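Local coordinates for protein HAD hydrolase, family IA, variant 3 (Entamoeba histolytica, PDB 6W04) that probably acts as a magnesium-dependent hydrolase of the haloacid dehalogenase superfamily, with its chain divided between a Rossmann-like core and a helical cap, at residues A[58-62]-A[63-67]; A[136-139]-A[140-143]; A[85-89]-A[90-94]. All coordinates share one frame; numbering follows the deposited sequence.

Interaction 1 of 3, residues A[58-62]-A[63-67]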
ATOM      1  N   LYS A  58      -9.643  21.835 -12.235  1.00 34.24           N
ATOM      2  CA  LYS A  58      -9.678  23.004 -11.362  1.00 41.68           C
ATOM      3  C   LYS A  58      -9.157  22.618  -9.986  1.00 36.92           C
ATOM      4  O   LYS A  58      -9.513  21.569  -9.464  1.00 34.91           O
ATOM      5  CB  LYS A  58     -11.106  23.549 -11.255  1.00 39.29           C
ATOM      6  CG  LYS A  58     -11.291  24.777 -10.446  1.00 53.65           C
ATOM      7  CD  LYS A  58     -12.711  25.274 -10.613  1.00 54.58           C
ATOM      8  CE  LYS A  58     -12.859  26.669 -10.076  1.00 59.72           C
ATOM      9  NZ  LYS A  58     -14.070  27.310 -10.641  1.00 76.87           N
ATOM     10  N   GLU A  59      -8.316  23.469  -9.408  1.00 35.50           N
ATOM     11  CA  GLU A  59      -7.911  23.274  -8.025  1.00 30.08           C
ATOM     12  C   GLU A  59      -9.124  23.474  -7.130  1.00 46.64           C
ATOM     13  O   GLU A  59      -9.925  24.386  -7.356  1.00 37.73           O
ATOM     14  CB  GLU A  59      -6.821  24.277  -7.652  1.00 33.04           C
ATOM     15  CG  GLU A  59      -6.129  24.028  -6.341  1.00 65.50           C
ATOM     16  CD  GLU A  59      -4.914  24.917  -6.174  1.00 77.31           C
ATOM     17  OE1 GLU A  59      -4.084  24.988  -7.110  1.00 81.03           O
ATOM     18  OE2 GLU A  59      -4.804  25.559  -5.115  1.00 82.51           O
ATOM     19  N   ILE A  60      -9.260  22.634  -6.101  1.00 33.58           N
ATOM     20  CA  ILE A  60     -10.402  22.720  -5.190  1.00 36.58           C
ATOM     21  C   ILE A  60      -9.914  22.716  -3.741  1.00 36.61           C
ATOM     22  O   ILE A  60      -8.739  22.494  -3.451  1.00 36.47           O
ATOM     23  CB  ILE A  60     -11.399  21.569  -5.416  1.00 37.53           C
ATOM     24  CG1 ILE A  60     -10.729  20.245  -5.048  1.00 35.38           C
ATOM     25  CG2 ILE A  60     -11.865  21.529  -6.871  1.00 40.51           C
ATOM     26  CD1 ILE A  60     -11.485  19.004  -5.526  1.00 41.86           C
ATOM     27  N   SER A  61     -10.851  22.939  -2.824  1.00 37.46           N
ATOM     28  CA  SER A  61     -10.541  22.937  -1.405  1.00 36.84           C
ATOM     29  C   SER A  61     -10.403  21.510  -0.881  1.00 40.55           C
ATOM     30  O   SER A  61     -10.900  20.542  -1.483  1.00 34.93           O
ATOM     31  CB  SER A  61     -11.629  23.664  -0.617  1.00 51.06           C
ATOM     32  OG  SER A  61     -12.886  23.027  -0.809  1.00 48.76           O
ATOM     33  N   ASP A  62      -9.700  21.383   0.248  1.00 48.67           N
ATOM     34  CA  ASP A  62      -9.603  20.081   0.901  1.00 54.06           C
ATOM     35  C   ASP A  62     -10.986  19.497   1.156  1.00 48.41           C
ATOM     36  O   ASP A  62     -11.209  18.297   0.968  1.00 47.15           O
ATOM     37  CB  ASP A  62      -8.814  20.199   2.206  1.00 59.77           C
ATOM     38  CG  ASP A  62      -7.352  20.566   1.981  1.00 64.57           C
ATOM     39  OD1 ASP A  62      -6.727  20.043   1.032  1.00 70.22           O
ATOM     40  OD2 ASP A  62      -6.816  21.373   2.764  1.00 74.46           O
ATOM     41  N   GLU A  63     -11.949  20.336   1.532  1.00 50.12           N
ATOM     42  CA  GLU A  63     -13.263  19.804   1.870  1.00 56.24           C
ATOM     43  C   GLU A  63     -14.024  19.341   0.631  1.00 49.60           C
ATOM     44  O   GLU A  63     -14.745  18.336   0.686  1.00 49.14           O
ATOM     45  CB  GLU A  63     -14.070  20.844   2.646  1.00 71.24           C
ATOM     46  CG  GLU A  63     -15.213  20.236   3.429  1.00 75.02           C
ATOM     47  CD  GLU A  63     -16.230  21.265   3.848  1.00 91.07           C
ATOM     48  OE1 GLU A  63     -15.864  22.458   3.947  1.00 92.26           O
ATOM     49  OE2 GLU A  63     -17.401  20.879   4.063  1.00 99.16           O
ATOM     50  N   ASP A  64     -13.913  20.072  -0.485  1.00 46.34           N
ATOM     51  CA  ASP A  64     -14.411  19.545  -1.757  1.00 48.55           C
ATOM     52  C   ASP A  64     -13.755  18.210  -2.071  1.00 47.68           C
ATOM     53  O   ASP A  64     -14.424  17.253  -2.486  1.00 52.00           O
ATOM     54  CB  ASP A  64     -14.135  20.524  -2.902  1.00 63.84           C
ATOM     55  CG  ASP A  64     -15.103  21.697  -2.939  1.00 74.56           C
ATOM     56  OD1 ASP A  64     -16.221  21.584  -2.387  1.00 73.65           O
ATOM     57  OD2 ASP A  64     -14.736  22.730  -3.548  1.00 72.64           O
ATOM     58  N   ALA A  65     -12.432  18.135  -1.904  1.00 43.10           N
ATOM     59  CA  ALA A  65     -11.720  16.911  -2.276  1.00 40.23           C
ATOM     60  C   ALA A  65     -12.211  15.719  -1.465  1.00 33.62           C
ATOM     61  O   ALA A  65     -12.437  14.638  -2.013  1.00 32.51           O
ATOM     62  CB  ALA A  65     -10.214  17.102  -2.104  1.00 37.71           C
ATOM     63  N   LYS A  66     -12.403  15.895  -0.156  1.00 42.88           N
ATOM     64  CA  LYS A  66     -12.831  14.764   0.671  1.00 36.40           C
ATOM     65  C   LYS A  66     -14.155  14.187   0.184  1.00 34.54           C
ATOM     66  O   LYS A  66     -14.337  12.964   0.176  1.00 33.46           O
ATOM     67  CB  LYS A  66     -12.943  15.191   2.136  1.00 54.08           C
ATOM     68  CG  LYS A  66     -11.622  15.439   2.840  1.00 63.15           C
ATOM     69  CD  LYS A  66     -11.858  15.874   4.296  1.00 79.44           C
ATOM     70  CE  LYS A  66     -10.550  16.135   5.048  1.00 83.13           C
ATOM     71  NZ  LYS A  66      -9.771  14.882   5.294  1.00 77.13           N
ATOM     72  N   LYS A  67     -15.087  15.053  -0.242  1.00 35.15           N
ATOM     73  CA  LYS A  67     -16.406  14.588  -0.675  1.00 44.06           C
ATOM     74  C   LYS A  67     -16.329  13.737  -1.938  1.00 40.17           C
ATOM     75  O   LYS A  67     -16.964  12.683  -2.026  1.00 33.32           O
ATOM     76  CB  LYS A  67     -17.330  15.778  -0.908  1.00 53.14           C
ATOM     77  CG  LYS A  67     -18.559  15.468  -1.769  1.00 63.85           C
ATOM     78  CD  LYS A  67     -19.304  16.749  -2.141  1.00 74.60           C
ATOM     79  CE  LYS A  67     -20.549  16.466  -2.965  1.00 76.32           C
ATOM     80  NZ  LYS A  67     -20.209  15.868  -4.281  1.00 74.77           N
TER
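Ser61 and Asp64 meet where helix 62-82 begins, and their pairing is a worked case of how a chain enters a helix. Ser61 stands at the N-cap. Its OG sits between the backbone N and the carbonyl carbon (chi1 60°), a rotation that turns the hydroxyl over the first turn, where it accepts from Asp64 N at 3.1 Å along a nearly straight N-H line of 166°. The carboxylate of Asp64 leans back over the same hydroxyl, with OD2 3.3 Å from Ser61 OG. A full capping box would need a returning bond to the N-cap nitrogen, but Asp64 OD2 stays 4.0 Å from Ser61 N, so only the serine half of the pattern is made, and it is not a capping box.

Ile60 also crosses Asp64 at a slant, CB against CB at 3.9 Å, and its longer branch reaches farther along the helix. There CD1 lies 4.1 Å from Ala65 CB. A residue just before the N-cap touching the fourth residue after it is the hydrophobic staple, here a small one because alanine offers a single methyl. The ordinary helical bonds begin here: Ala65 N donates to Ser61 O at 2.9 Å, and Lys66 N to Asp62 O at the same length. The stem of Lys66 packs over that second carbonyl, its CG 3.4 Å from Asp62 O. Helix 48-56 lies alongside, with Ile52 against Ile60 and Glu53 accepting from Ile60 N.

Chemically, the serine hydroxyl serves an amide that no preceding helical carbonyl bonds, while Asp62, Glu63 and Asp64 place three acidic residues in the first turn, where the partial positive charge of the helix start would probably favour their ionised forms.

Interaction 2 of 3, residues A[136-139]-A[140-143]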
ATOM      1  N   PHE A 136      -3.107   2.790   9.677  1.00 34.76           N
ATOM      2  CA  PHE A 136      -3.828   3.330   8.536  1.00 35.26           C
ATOM      3  C   PHE A 136      -3.897   4.849   8.659  1.00 37.42           C
ATOM      4  O   PHE A 136      -3.542   5.428   9.688  1.00 32.01           O
ATOM      5  CB  PHE A 136      -5.233   2.721   8.427  1.00 25.50           C
ATOM      6  CG  PHE A 136      -6.116   3.030   9.585  1.00 27.71           C
ATOM      7  CD1 PHE A 136      -6.946   4.140   9.563  1.00 28.52           C
ATOM      8  CD2 PHE A 136      -6.129   2.200  10.711  1.00 27.12           C
ATOM      9  CE1 PHE A 136      -7.770   4.434  10.633  1.00 30.55           C
ATOM     10  CE2 PHE A 136      -6.962   2.486  11.799  1.00 34.02           C
ATOM     11  CZ  PHE A 136      -7.781   3.601  11.771  1.00 33.43           C
ATOM     12  N   ASN A 137      -4.373   5.496   7.598  1.00 30.25           N
ATOM     13  CA  ASN A 137      -4.501   6.949   7.601  1.00 30.04           C
ATOM     14  C   ASN A 137      -5.651   7.372   8.504  1.00 32.25           C
ATOM     15  O   ASN A 137      -6.814   7.406   8.092  1.00 37.72           O
ATOM     16  CB  ASN A 137      -4.711   7.491   6.194  1.00 38.54           C
ATOM     17  CG  ASN A 137      -4.882   8.992   6.193  1.00 48.93           C
ATOM     18  OD1 ASN A 137      -4.502   9.661   7.158  1.00 42.53           O
ATOM     19  ND2 ASN A 137      -5.491   9.530   5.137  1.00 55.45           N
ATOM     20  N   ASP A 138      -5.326   7.728   9.740  1.00 36.92           N
ATOM     21  CA  ASP A 138      -6.289   8.335  10.645  1.00 41.99           C
ATOM     22  C   ASP A 138      -6.033   9.818  10.818  1.00 45.96           C
ATOM     23  O   ASP A 138      -6.458  10.397  11.821  1.00 46.66           O
ATOM     24  CB  ASP A 138      -6.268   7.640  12.003  1.00 41.21           C
ATOM     25  CG  ASP A 138      -4.922   7.761  12.705  1.00 49.98           C
ATOM     26  OD1 ASP A 138      -3.979   8.361  12.127  1.00 44.92           O
ATOM     27  OD2 ASP A 138      -4.817   7.257  13.848  1.00 56.74           O
ATOM     28  N   PHE A 139      -5.293  10.422   9.886  1.00 41.81           N
ATOM     29  CA  PHE A 139      -5.100  11.866   9.810  1.00 47.23           C
ATOM     30  C   PHE A 139      -4.272  12.401  10.970  1.00 49.98           C
ATOM     31  O   PHE A 139      -4.356  13.577  11.309  1.00 57.70           O
ATOM     32  CB  PHE A 139      -6.440  12.593   9.713  1.00 60.91           C
ATOM     33  CG  PHE A 139      -7.279  12.127   8.560  1.00 68.32           C
ATOM     34  CD1 PHE A 139      -7.076  12.639   7.287  1.00 70.62           C
ATOM     35  CD2 PHE A 139      -8.249  11.156   8.744  1.00 62.82           C
ATOM     36  CE1 PHE A 139      -7.837  12.201   6.221  1.00 76.63           C
ATOM     37  CE2 PHE A 139      -9.015  10.715   7.686  1.00 68.32           C
ATOM     38  CZ  PHE A 139      -8.809  11.234   6.421  1.00 76.04           C
ATOM     39  N   THR A 140      -3.440  11.555  11.570  1.00 52.65           N
ATOM     40  CA  THR A 140      -2.569  11.980  12.655  1.00 61.19           C
ATOM     41  C   THR A 140      -1.099  12.005  12.247  1.00 59.37           C
ATOM     42  O   THR A 140      -0.235  12.208  13.105  1.00 51.25           O
ATOM     43  CB  THR A 140      -2.756  11.077  13.878  1.00 58.68           C
ATOM     44  OG1 THR A 140      -2.220   9.777  13.608  1.00 48.88           O
ATOM     45  CG2 THR A 140      -4.242  10.954  14.246  1.00 63.52           C
ATOM     46  N   PHE A 141      -0.793  11.808  10.964  1.00 43.22           N
ATOM     47  CA  PHE A 141       0.592  11.819  10.516  1.00 46.47           C
ATOM     48  C   PHE A 141       0.639  12.189   9.035  1.00 48.13           C
ATOM     49  O   PHE A 141      -0.375  12.164   8.332  1.00 44.29           O
ATOM     50  CB  PHE A 141       1.274  10.463  10.765  1.00 39.31           C
ATOM     51  CG  PHE A 141       0.593   9.301  10.078  1.00 40.56           C
ATOM     52  CD1 PHE A 141       0.912   8.963   8.758  1.00 36.42           C
ATOM     53  CD2 PHE A 141      -0.370   8.547  10.749  1.00 44.11           C
ATOM     54  CE1 PHE A 141       0.287   7.892   8.119  1.00 40.39           C
ATOM     55  CE2 PHE A 141      -1.005   7.466  10.117  1.00 39.78           C
ATOM     56  CZ  PHE A 141      -0.680   7.136   8.802  1.00 39.99           C
ATOM     57  N   LYS A 142       1.833  12.526   8.565  1.00 41.92           N
ATOM     58  CA  LYS A 142       2.017  12.883   7.167  1.00 46.06           C
ATOM     59  C   LYS A 142       2.155  11.614   6.340  1.00 41.22           C
ATOM     60  O   LYS A 142       2.835  10.666   6.743  1.00 36.80           O
ATOM     61  CB  LYS A 142       3.252  13.768   6.990  1.00 48.48           C
ATOM     62  CG  LYS A 142       3.208  15.085   7.725  1.00 57.71           C
ATOM     63  CD  LYS A 142       4.463  15.908   7.426  1.00 73.51           C
ATOM     64  CE  LYS A 142       5.739  15.227   7.923  1.00 79.75           C
ATOM     65  NZ  LYS A 142       5.868  15.299   9.409  1.00 90.00           N
ATOM     66  N   GLY A 143       1.496  11.595   5.182  1.00 41.31           N
ATOM     67  CA  GLY A 143       1.512  10.417   4.348  1.00 44.48           C
ATOM     68  C   GLY A 143       2.820  10.240   3.596  1.00 37.83           C
ATOM     69  O   GLY A 143       3.697  11.107   3.602  1.00 35.58           O
TER
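The ring of Phe141 meets the backbone carbonyl of Phe136 at its edge: Phe136 O lies near the ring plane, 3.3 Å from CE2, a geometry consistent with a weak C-H...O contact. Asp138 OD1 comes to the same ring obliquely, 3.7 Å from CE2, and Asn137 CA lies near CZ, also at a slant. The ring of Phe139 is turned elsewhere and receives Asn137 ND2 over one face, 3.7 Å above the plane and displaced toward the rim.

The chain is reversing here as it leaves the weakly bonded strand 135-137, outermost in this chain's parallel sheet, on the way to helix 148-157. Asn137 forms an Asx turn, its OD1 accepting from Phe139 N at 2.9 Å from above the amide plane, and Phe139 takes a positive phi of 68°.

Asp138 holds Thr140, two residues on, twice through OD1. Thr140 OG1 donates to Asp138 OD1 at 2.7 Å, on the syn side but tilted out of the carboxylate plane, while Thr140 N adds a longer, bent bond of 3.3 Å from the same face, well above that plane. Phe141 N, by contrast, is buried without a partner, and the Phe141 ring rests on Ile149 of helix 148-157.

Interaction 3 of 3, residues A[85-89]-A[90-94]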
ATOM      1  N   ILE A  85     -10.447 -10.525  -5.989  1.00 28.17           N
ATOM      2  CA  ILE A  85      -9.051 -10.193  -5.714  1.00 33.71           C
ATOM      3  C   ILE A  85      -8.649 -10.826  -4.391  1.00 29.85           C
ATOM      4  O   ILE A  85      -9.303 -10.617  -3.364  1.00 32.18           O
ATOM      5  CB  ILE A  85      -8.865  -8.683  -5.695  1.00 28.26           C
ATOM      6  CG1 ILE A  85      -9.196  -8.110  -7.078  1.00 32.81           C
ATOM      7  CG2 ILE A  85      -7.447  -8.315  -5.225  1.00 35.03           C
ATOM      8  CD1 ILE A  85      -9.400  -6.579  -7.040  1.00 34.09           C
ATOM      9  N   LYS A  86      -7.593 -11.630  -4.417  1.00 30.40           N
ATOM     10  CA  LYS A  86      -7.128 -12.387  -3.260  1.00 30.87           C
ATOM     11  C   LYS A  86      -5.836 -11.779  -2.722  1.00 34.58           C
ATOM     12  O   LYS A  86      -5.151 -11.011  -3.411  1.00 31.47           O
ATOM     13  CB  LYS A  86      -6.886 -13.854  -3.631  1.00 36.98           C
ATOM     14  CG  LYS A  86      -8.135 -14.612  -4.028  1.00 46.92           C
ATOM     15  CD  LYS A  86      -7.799 -15.997  -4.568  1.00 59.17           C
ATOM     16  CE  LYS A  86      -9.062 -16.722  -5.020  1.00 72.27           C
ATOM     17  NZ  LYS A  86      -9.816 -15.924  -6.040  1.00 76.45           N
ATOM     18  N   LEU A  87      -5.490 -12.158  -1.489  1.00 31.55           N
ATOM     19  CA  LEU A  87      -4.170 -11.818  -0.978  1.00 34.77           C
ATOM     20  C   LEU A  87      -3.103 -12.409  -1.890  1.00 34.98           C
ATOM     21  O   LEU A  87      -3.249 -13.522  -2.392  1.00 35.41           O
ATOM     22  CB  LEU A  87      -3.995 -12.332   0.448  1.00 35.18           C
ATOM     23  CG  LEU A  87      -4.738 -11.582   1.549  1.00 36.98           C
ATOM     24  CD1 LEU A  87      -4.570 -12.306   2.870  1.00 36.60           C
ATOM     25  CD2 LEU A  87      -4.255 -10.148   1.671  1.00 35.09           C
ATOM     26  N   CYS A  88      -2.036 -11.640  -2.112  1.00 33.72           N
ATOM     27  CA  CYS A  88      -0.989 -12.006  -3.056  1.00 34.68           C
ATOM     28  C   CYS A  88      -0.449 -13.408  -2.767  1.00 39.25           C
ATOM     29  O   CYS A  88      -0.398 -13.854  -1.612  1.00 37.30           O
ATOM     30  CB  CYS A  88       0.134 -10.957  -2.993  1.00 31.74           C
ATOM     31  SG  CYS A  88       1.539 -11.305  -4.061  1.00 41.71           S
ATOM     32  N   ASP A  89      -0.086 -14.121  -3.836  1.00 40.75           N
ATOM     33  CA  ASP A  89       0.491 -15.461  -3.701  1.00 45.36           C
ATOM     34  C   ASP A  89       1.620 -15.460  -2.681  1.00 43.37           C
ATOM     35  O   ASP A  89       2.466 -14.564  -2.673  1.00 46.79           O
ATOM     36  CB  ASP A  89       1.031 -15.966  -5.043  1.00 54.98           C
ATOM     37  CG  ASP A  89      -0.060 -16.367  -6.017  1.00 62.12           C
ATOM     38  OD1 ASP A  89      -1.245 -16.419  -5.630  1.00 62.71           O
ATOM     39  OD2 ASP A  89       0.282 -16.627  -7.187  1.00 68.00           O
ATOM     40  N   GLY A  90       1.627 -16.472  -1.817  1.00 42.54           N
ATOM     41  CA  GLY A  90       2.676 -16.619  -0.829  1.00 53.65           C
ATOM     42  C   GLY A  90       2.518 -15.775   0.416  1.00 51.60           C
ATOM     43  O   GLY A  90       3.207 -16.037   1.410  1.00 41.34           O
ATOM     44  N   ALA A  91       1.623 -14.785   0.410  1.00 46.43           N
ATOM     45  CA  ALA A  91       1.503 -13.896   1.558  1.00 39.37           C
ATOM     46  C   ALA A  91       1.089 -14.655   2.813  1.00 39.27           C
ATOM     47  O   ALA A  91       1.739 -14.540   3.863  1.00 42.06           O
ATOM     48  CB  ALA A  91       0.511 -12.776   1.251  1.00 32.85           C
ATOM     49  N   ILE A  92       0.016 -15.451   2.725  1.00 37.66           N
ATOM     50  CA  ILE A  92      -0.463 -16.158   3.915  1.00 42.21           C
ATOM     51  C   ILE A  92       0.624 -17.072   4.461  1.00 44.26           C
ATOM     52  O   ILE A  92       0.840 -17.143   5.678  1.00 42.38           O
ATOM     53  CB  ILE A  92      -1.765 -16.930   3.611  1.00 41.73           C
ATOM     54  CG1 ILE A  92      -2.891 -15.947   3.256  1.00 46.54           C
ATOM     55  CG2 ILE A  92      -2.183 -17.778   4.800  1.00 43.11           C
ATOM     56  CD1 ILE A  92      -4.242 -16.605   3.074  1.00 49.48           C
ATOM     57  N   ASN A  93       1.342 -17.764   3.569  1.00 43.65           N
ATOM     58  CA  ASN A  93       2.443 -18.620   4.004  1.00 47.44           C
ATOM     59  C   ASN A  93       3.489 -17.831   4.773  1.00 49.98           C
ATOM     60  O   ASN A  93       3.991 -18.291   5.807  1.00 45.75           O
ATOM     61  CB  ASN A  93       3.099 -19.297   2.804  1.00 55.97           C
ATOM     62  CG  ASN A  93       2.236 -20.377   2.193  1.00 70.46           C
ATOM     63  OD1 ASN A  93       1.306 -20.889   2.825  1.00 65.91           O
ATOM     64  ND2 ASN A  93       2.547 -20.741   0.953  1.00 79.88           N
ATOM     65  N   LEU A  94       3.859 -16.652   4.262  1.00 46.28           N
ATOM     66  CA  LEU A  94       4.812 -15.816   4.982  1.00 45.48           C
ATOM     67  C   LEU A  94       4.269 -15.424   6.352  1.00 45.52           C
ATOM     68  O   LEU A  94       4.994 -15.491   7.352  1.00 46.82           O
ATOM     69  CB  LEU A  94       5.152 -14.570   4.157  1.00 43.47           C
ATOM     70  CG  LEU A  94       6.320 -13.728   4.665  1.00 46.46           C
ATOM     71  CD1 LEU A  94       7.514 -14.641   4.966  1.00 46.97           C
ATOM     72  CD2 LEU A  94       6.704 -12.617   3.653  1.00 42.91           C
TER
HETATM   73  O   HOH W   1      -1.426 -15.689   0.048  1.00 40.34           O
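Cys88 and Ala91 are joined by a type II beta turn, closed by a bond from Ala91 N to Cys88 O of 3.0 Å. Gly90 holds the third corner with a positive phi of 81°, a value that glycine accommodates readily, and it is at the same time the N-cap of helix 91-100. The turn thus runs straight into the helix, and Leu94 N donating to Gly90 O at 3.0 Å is already helical. The fold follows the haloacid dehalogenase pattern: the segment after helix 62-82 is consistent with the linker that, in relatives with a helical cap, returns the chain to the sheet-bearing core. Backbone bonds of Cys88 with Leu12 and of Asp89 with Phe209 tie it to other loops of the chain.

Few side chains meet across the turn. Leu87 points its CB toward the helix start and carries CG beside its own backbone N (chi1 -74°), from where CD1 reaches CG1 of Ile92 at 4.0 Å. The two branched chains cross at about a right angle, a methyl touching a methylene, while Ile92 also packs on Trp128. The methyl of Ala91 lies close over the turn, its CB 3.2 Å from Cys88 O. Asp89 points its CB away overall, though that atom still touches Gly90 N.

One ordered water extends the closure. It donates to Cys88 O at 2.7 Å, giving that carbonyl a second partner besides Ala91 N, and it accepts from Ile92 N at 3.0 Å, an amide of the first helical turn.

Overall arrangement
The three contacts illustrate how local turns are spread through a two-part fold. Interaction 1 opens helix 62-82, and interaction 3 opens the helix that follows it, 91-100; their centres lie 36 Å apart on opposite sides of the chain's centre. Interaction 2, last in sequence, has its centre 18 Å from that of interaction 1 and touches it directly: Lys66 NZ packs 3.4 Å from Phe139 CE1. The magnesium ion, held by Asp7, Asn9 and Asp169, is closer to the other two. The side chain of Cys88 is about 11 Å from it and that of Asn137 about 12 Å, so 85-94 and 136-143 neighbour the metal site without lining it.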